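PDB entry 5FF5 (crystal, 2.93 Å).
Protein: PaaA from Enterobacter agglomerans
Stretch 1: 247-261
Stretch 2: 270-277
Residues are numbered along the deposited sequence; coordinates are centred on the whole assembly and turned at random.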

# COMPACT_ATOMS: atom_id res chain seq x y z
N ILE A 247 0.23 -9.06 26.81
CA ILE A 247 0.33 -9.74 25.52
C ILE A 247 1.81 -9.94 25.20
O ILE A 247 2.22 -11.04 24.85
CB ILE A 247 -0.35 -8.96 24.39
CG1 ILE A 247 -1.83 -8.79 24.68
CG2 ILE A 247 -0.16 -9.68 23.08
CD1 ILE A 247 -2.57 -8.05 23.60
N HIS A 248 2.60 -8.87 25.30
CA HIS A 248 4.05 -8.95 25.19
C HIS A 248 4.69 -10.03 26.10
O HIS A 248 5.57 -10.78 25.66
CB HIS A 248 4.66 -7.59 25.51
CG HIS A 248 4.98 -6.77 24.29
ND1 HIS A 248 4.69 -5.43 24.20
CD2 HIS A 248 5.54 -7.12 23.11
CE1 HIS A 248 5.06 -4.98 23.02
NE2 HIS A 248 5.58 -5.98 22.34
N SER A 249 4.26 -10.11 27.36
CA SER A 249 4.78 -11.15 28.24
C SER A 249 4.37 -12.53 27.72
O SER A 249 5.18 -13.48 27.69
CB SER A 249 4.30 -10.95 29.67
OG SER A 249 4.80 -11.97 30.52
N ILE A 250 3.11 -12.66 27.33
CA ILE A 250 2.64 -13.91 26.78
C ILE A 250 3.51 -14.29 25.58
O ILE A 250 3.88 -15.46 25.39
CB ILE A 250 1.17 -13.83 26.36
CG1 ILE A 250 0.32 -13.34 27.52
CG2 ILE A 250 0.70 -15.17 25.83
CD1 ILE A 250 -1.11 -13.03 27.17
N ALA A 251 3.84 -13.29 24.77
CA ALA A 251 4.63 -13.48 23.56
C ALA A 251 6.05 -13.93 23.89
O ALA A 251 6.52 -14.92 23.36
CB ALA A 251 4.66 -12.21 22.75
N LYS A 252 6.71 -13.22 24.80
CA LYS A 252 8.05 -13.64 25.23
C LYS A 252 8.05 -15.09 25.76
O LYS A 252 8.95 -15.89 25.46
CB LYS A 252 8.58 -12.70 26.30
CG LYS A 252 9.96 -13.07 26.81
CD LYS A 252 10.48 -12.03 27.81
CE LYS A 252 10.87 -10.71 27.14
NZ LYS A 252 11.42 -9.70 28.11
N ASP A 253 7.02 -15.43 26.53
CA ASP A 253 6.90 -16.75 27.13
C ASP A 253 6.63 -17.86 26.12
O ASP A 253 7.00 -19.01 26.37
CB ASP A 253 5.82 -16.73 28.20
CG ASP A 253 6.22 -15.87 29.38
OD1 ASP A 253 7.25 -15.17 29.28
OD2 ASP A 253 5.49 -15.88 30.41
N LYS A 254 5.95 -17.55 25.03
CA LYS A 254 5.61 -18.58 24.03
C LYS A 254 6.45 -18.51 22.75
O LYS A 254 6.17 -19.23 21.79
CB LYS A 254 4.13 -18.48 23.68
CG LYS A 254 3.23 -18.33 24.87
CD LYS A 254 1.83 -18.88 24.60
CE LYS A 254 1.82 -20.40 24.65
NZ LYS A 254 0.45 -20.96 24.44
N ALA A 255 7.47 -17.64 22.71
CA ALA A 255 8.28 -17.41 21.50
C ALA A 255 7.43 -17.01 20.31
O ALA A 255 7.42 -17.68 19.28
CB ALA A 255 9.09 -18.65 21.15
N ILE A 256 6.73 -15.89 20.44
CA ILE A 256 5.88 -15.40 19.38
C ILE A 256 6.33 -14.01 18.94
O ILE A 256 6.45 -13.10 19.76
CB ILE A 256 4.42 -15.34 19.81
CG1 ILE A 256 3.95 -16.70 20.35
CG2 ILE A 256 3.54 -14.92 18.66
CD1 ILE A 256 2.62 -16.61 21.12
N PRO A 257 6.60 -13.84 17.63
CA PRO A 257 6.92 -12.51 17.13
C PRO A 257 5.78 -11.50 17.34
O PRO A 257 4.61 -11.78 17.13
CB PRO A 257 7.19 -12.76 15.64
CG PRO A 257 7.52 -14.20 15.55
CD PRO A 257 6.68 -14.86 16.57
N VAL A 258 6.17 -10.31 17.75
CA VAL A 258 5.25 -9.21 17.95
C VAL A 258 5.78 -7.99 17.19
O VAL A 258 6.96 -7.64 17.30
CB VAL A 258 5.11 -8.90 19.47
CG1 VAL A 258 4.20 -7.71 19.72
CG2 VAL A 258 4.64 -10.11 20.23
N ILE A 259 4.92 -7.34 16.42
CA ILE A 259 5.34 -6.12 15.74
C ILE A 259 4.49 -4.98 16.23
O ILE A 259 3.27 -5.11 16.33
CB ILE A 259 5.22 -6.24 14.20
CG1 ILE A 259 5.92 -5.04 13.54
CG2 ILE A 259 3.77 -6.30 13.78
CD1 ILE A 259 5.92 -5.06 12.04
N GLU A 260 5.13 -3.85 16.53
CA GLU A 260 4.42 -2.67 17.01
C GLU A 260 4.27 -1.71 15.86
O GLU A 260 4.87 -1.88 14.81
CB GLU A 260 5.18 -1.97 18.13
CG GLU A 260 5.68 -2.87 19.23
CD GLU A 260 6.29 -2.07 20.36
OE1 GLU A 260 6.93 -1.03 20.07
OE2 GLU A 260 6.15 -2.48 21.52
N LEU A 261 3.51 -0.66 16.09
CA LEU A 261 3.30 0.32 15.06
C LEU A 261 2.47 1.44 15.62
O LEU A 261 1.88 1.32 16.69
CB LEU A 261 2.62 -0.33 13.85
CG LEU A 261 1.20 -0.82 14.08
CD1 LEU A 261 0.23 0.12 13.42
CD2 LEU A 261 1.06 -2.20 13.56
N VAL A 270 6.78 2.25 12.35
CA VAL A 270 6.47 0.83 12.30
C VAL A 270 7.56 -0.07 12.89
O VAL A 270 8.74 0.04 12.54
CB VAL A 270 6.14 0.37 10.87
CG1 VAL A 270 6.01 -1.14 10.82
CG2 VAL A 270 4.86 1.02 10.41
N GLY A 271 7.17 -0.90 13.85
CA GLY A 271 8.12 -1.73 14.56
C GLY A 271 8.45 -1.07 15.87
O GLY A 271 7.90 -0.01 16.19
N PRO A 272 9.37 -1.67 16.62
CA PRO A 272 10.20 -2.80 16.20
C PRO A 272 9.49 -4.14 16.16
O PRO A 272 8.42 -4.29 16.73
CB PRO A 272 11.29 -2.83 17.28
CG PRO A 272 10.62 -2.31 18.48
CD PRO A 272 9.65 -1.26 18.01
N ILE A 273 10.09 -5.11 15.46
CA ILE A 273 9.67 -6.50 15.56
C ILE A 273 10.45 -7.17 16.67
O ILE A 273 11.67 -7.04 16.73
CB ILE A 273 9.93 -7.28 14.28
CG1 ILE A 273 9.18 -6.66 13.10
CG2 ILE A 273 9.55 -8.75 14.48
CD1 ILE A 273 9.68 -7.17 11.75
N TYR A 274 9.75 -7.94 17.51
CA TYR A 274 10.40 -8.72 18.56
C TYR A 274 10.35 -10.20 18.20
O TYR A 274 9.29 -10.80 18.11
CB TYR A 274 9.74 -8.50 19.90
CG TYR A 274 9.74 -7.08 20.42
CD1 TYR A 274 10.74 -6.62 21.26
CD2 TYR A 274 8.72 -6.21 20.09
CE1 TYR A 274 10.74 -5.33 21.74
CE2 TYR A 274 8.69 -4.92 20.59
CZ TYR A 274 9.71 -4.48 21.41
OH TYR A 274 9.67 -3.18 21.89
N LEU A 275 11.50 -10.80 17.94
CA LEU A 275 11.49 -12.19 17.51
C LEU A 275 11.12 -13.13 18.64
O LEU A 275 10.51 -14.17 18.40
CB LEU A 275 12.84 -12.55 16.93
CG LEU A 275 13.01 -12.24 15.44
CD1 LEU A 275 11.95 -11.27 14.91
CD2 LEU A 275 14.42 -11.73 15.19
N ASN A 276 11.49 -12.76 19.86
CA ASN A 276 11.20 -13.56 21.05
C ASN A 276 11.74 -14.97 20.88
O ASN A 276 11.07 -15.95 21.23
CB ASN A 276 9.69 -13.60 21.29
CG ASN A 276 9.17 -12.30 21.78
OD1 ASN A 276 9.91 -11.49 22.30
ND2 ASN A 276 7.90 -12.03 21.51
N ASP A 277 12.96 -15.06 20.36
CA ASP A 277 13.64 -16.34 20.18
C ASP A 277 14.69 -16.61 21.29
O ASP A 277 15.33 -17.67 21.31
CB ASP A 277 14.31 -16.37 18.81
CG ASP A 277 15.03 -15.06 18.48
OD1 ASP A 277 15.58 -14.40 19.39
OD2 ASP A 277 15.06 -14.69 17.29

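The apolar centre lies on the sheet face that carries Ile-259, Leu-261, Val-270 and Ile-273. Ile-259 CG1 packs 3.7 Å from Ile-273 CG1, and Ile-259 CD1 lies 4.1 Å from Val-270 CG1, so one extended side chain (chi1 and chi2 both t) reaches both Ile-273 and Val-270. Leu-261 adds a looser contact, its CB 4.3 Å from Val-270 CG2, while the end of its side chain leads away. All four residues are buried, and branched aliphatic side chains suit such a place because they fill space without leaving polar groups unpaired.

The backbone beneath is an antiparallel pair of strands, with N-to-C directions 152° apart. Val-258 and Tyr-274 form a hydrogen-bonded pair: Tyr-274 N donates to Val-258 O at 2.8 Å and 167°, and Val-258 N to Tyr-274 O at 3.2 Å and 154°. Ile-259 faces Ile-273, but Leu-261 faces Val-270, a register shift of one that defines a beta bulge. Here Gly-271 N donates to Glu-260 O at 2.7 Å, whereas the bond from Glu-260 N to Pro-272 O, at 3.3 Å, is weak. Gly-271 has phi/psi of 98/-177, at which a CB would be jammed against the preceding carbonyl oxygen; this alone calls for glycine. The peptide bond leading into Pro-272 is cis, a form more accessible to proline than to other residues.

On the other face, Val-258 and the Tyr-274 side chain lie beneath the helix. The edge of the His-248 ring is directed toward the face of the Tyr-274 ring in an offset arrangement, with centroids 5.2 Å apart and planes at 76°; the closest atoms are His-248 NE2 and Tyr-274 CE2, at 3.7 Å. Near the plane of the tyrosine ring, Glu-260 OE2 comes within 3.6 Å of Tyr-274 OH.

At the polar edge, the helix closes in a Schellman motif: Ile-256 N donates to Ala-251 O at 3.1 Å, and Ala-255 takes a positive phi of 56°, which its small side chain tolerates better than a beta-branched one would. Asn-276 points toward this turn and has 106 Å² covered by the first stretch, the largest such area of any residue here. Its amide ND2 donates to Ile-256 O at a short 2.5 Å and 145°. CA-H...O contacts supplement this join, from Ala-255 CA to Asn-276 O at 3.2 Å and from Pro-257 CA to Tyr-274 O at 3.1 Å.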